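Local coordinates for protein alpha-galactosidase (Lactobacillus brevis, PDB 3MI6) that is a family 36 glycosyl hydrolase that probably hydrolyses terminal, non-reducing alpha-D-galactose residues from alpha-D-galactosides such as galactose oligosaccharides and galactomannans, at residues Glu486-Arg491 and Asp495-Leu500. Residues are numbered along the deposited sequence; the frame is centred on the assembly and turned at random.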
# COMPACT_ATOMS: atom_id res chain seq x y z
N GLU D 486 -10.57 24.26 -33.75
CA GLU D 486 -10.65 24.22 -35.22
C GLU D 486 -9.40 24.73 -35.90
O GLU D 486 -9.46 25.69 -36.64
CB GLU D 486 -11.82 25.07 -35.72
CG GLU D 486 -13.17 24.54 -35.34
CD GLU D 486 -13.78 25.33 -34.22
OE1 GLU D 486 -13.28 26.44 -33.95
OE2 GLU D 486 -14.76 24.84 -33.61
N MSE D 487 -8.28 24.06 -35.69
CA MSE D 487 -7.00 24.55 -36.20
C MSE D 487 -6.77 24.53 -37.71
O MSE D 487 -6.81 23.48 -38.36
CB MSE D 487 -5.86 23.82 -35.51
CG MSE D 487 -5.34 24.59 -34.32
SE MSE D 487 -4.38 23.42 -33.11
CE MSE D 487 -5.26 23.99 -31.45
N PHE D 488 -6.51 25.71 -38.26
CA PHE D 488 -6.21 25.81 -39.68
C PHE D 488 -5.45 27.10 -39.95
O PHE D 488 -5.66 28.10 -39.29
CB PHE D 488 -7.50 25.75 -40.51
CG PHE D 488 -7.26 25.52 -41.98
CD1 PHE D 488 -7.18 26.59 -42.87
CD2 PHE D 488 -7.10 24.23 -42.48
CE1 PHE D 488 -6.96 26.38 -44.22
CE2 PHE D 488 -6.88 24.01 -43.81
CZ PHE D 488 -6.81 25.09 -44.70
N SER D 489 -4.55 27.05 -40.92
CA SER D 489 -3.85 28.24 -41.36
C SER D 489 -3.96 28.29 -42.88
O SER D 489 -3.59 27.34 -43.56
CB SER D 489 -2.39 28.18 -40.92
OG SER D 489 -1.66 29.33 -41.34
N SER D 490 -4.48 29.39 -43.40
CA SER D 490 -4.53 29.58 -44.86
C SER D 490 -3.13 29.87 -45.41
O SER D 490 -2.87 29.73 -46.61
CB SER D 490 -5.51 30.68 -45.23
OG SER D 490 -5.33 31.84 -44.43
N ARG D 491 -2.23 30.27 -44.52
CA ARG D 491 -0.85 30.59 -44.87
C ARG D 491 -0.06 29.34 -45.21
O ARG D 491 1.01 29.41 -45.81
CB ARG D 491 -0.19 31.32 -43.70
CG ARG D 491 1.30 31.53 -43.85
CD ARG D 491 1.59 32.34 -45.11
NE ARG D 491 3.01 32.61 -45.25
CZ ARG D 491 3.58 33.77 -44.94
NH1 ARG D 491 2.82 34.77 -44.48
NH2 ARG D 491 4.89 33.94 -45.10
N ASP D 495 -0.49 20.08 -46.95
CA ASP D 495 0.49 19.19 -46.36
C ASP D 495 1.12 19.77 -45.10
O ASP D 495 1.56 19.03 -44.23
CB ASP D 495 1.59 18.89 -47.36
CG ASP D 495 1.14 17.94 -48.44
OD1 ASP D 495 0.48 16.94 -48.09
OD2 ASP D 495 1.45 18.19 -49.63
N GLN D 496 1.18 21.10 -45.03
CA GLN D 496 1.82 21.77 -43.90
C GLN D 496 0.89 21.98 -42.71
O GLN D 496 1.30 22.62 -41.74
CB GLN D 496 2.35 23.13 -44.32
CG GLN D 496 3.43 23.06 -45.35
CD GLN D 496 4.08 24.40 -45.56
OE1 GLN D 496 3.41 25.38 -45.91
NE2 GLN D 496 5.39 24.47 -45.33
N GLN D 497 -0.34 21.49 -42.76
CA GLN D 497 -1.26 21.81 -41.66
C GLN D 497 -0.84 21.24 -40.30
O GLN D 497 -1.11 21.83 -39.26
CB GLN D 497 -2.70 21.44 -42.01
CG GLN D 497 -3.32 22.30 -43.10
CD GLN D 497 -3.40 23.76 -42.72
OE1 GLN D 497 -3.79 24.10 -41.61
NE2 GLN D 497 -3.03 24.63 -43.65
N LEU D 498 -0.15 20.11 -40.31
CA LEU D 498 0.35 19.53 -39.07
C LEU D 498 1.54 20.29 -38.53
O LEU D 498 2.16 19.84 -37.56
CB LEU D 498 0.75 18.08 -39.30
CG LEU D 498 -0.40 17.16 -39.64
CD1 LEU D 498 0.15 15.81 -39.99
CD2 LEU D 498 -1.37 17.07 -38.48
N GLU D 499 1.86 21.42 -39.14
CA GLU D 499 2.99 22.24 -38.70
C GLU D 499 2.50 23.49 -38.01
O GLU D 499 3.31 24.32 -37.61
CB GLU D 499 3.83 22.69 -39.89
CG GLU D 499 4.78 21.69 -40.50
CD GLU D 499 5.44 22.24 -41.77
OE1 GLU D 499 5.60 23.48 -41.86
OE2 GLU D 499 5.78 21.45 -42.69
N LEU D 500 1.19 23.65 -37.89
CA LEU D 500 0.65 24.88 -37.31
C LEU D 500 1.03 24.99 -35.85
O LEU D 500 1.61 25.99 -35.43
CB LEU D 500 -0.86 24.94 -37.47
CG LEU D 500 -1.62 26.27 -37.56
CD1 LEU D 500 -3.10 26.02 -37.28
CD2 LEU D 500 -1.08 27.35 -36.63
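A side-chain amide paired with the backbone N-H and C=O of a single residue, Gln-497 against Ser-489, ties two parts of the long loop between strand 475-478 and helix 500-518 of the (beta/alpha)8 barrel. The irregular segment 486-491, extended at Met-487 to Ser-489, lies against the 3-10 turn 497-499 and the first residue of the helix. In Gln-497, OE1 accepts the N-H of Ser-489 (N to OE1 3.1 Å) in its carbonyl plane, on a lone pair, while NE2 donates to Ser-489 O at 2.8 Å, with an N-H...O angle of 159°. This pair fixes the rotation of the amide, and NE2 also reaches Thr-493 O within the loop. The bend at chi2 (-61°) folds the Gln-497 chain so that the same amide lies over one face of the Phe-488 ring. The two planes are 12° apart, a nearly parallel stack in which CD sits 3.6 Å above the ring plane, offset toward its rim. Replacing Gln-497 with an alanine is likely to leave the N-H and C=O of Ser-489 without these partners and to remove the amide stacked on the ring. The OG of Ser-489, in contrast, turns to Asp-450. Next to the amide pair, Leu-500 brings apolar cover from the helix start. Its CG stands anti to the backbone N, and CD1 reaches the backbone N of Phe-488 and the CB of Met-487, present here as selenomethionine. The contact is largely buried, and a second subunit borders it: Ser-98 of that subunit packs on Phe-488 and its Gly-97 on Gln-497. At the helix start, the CG of Leu-500 rests 3.9 Å from the CB of Ser-489.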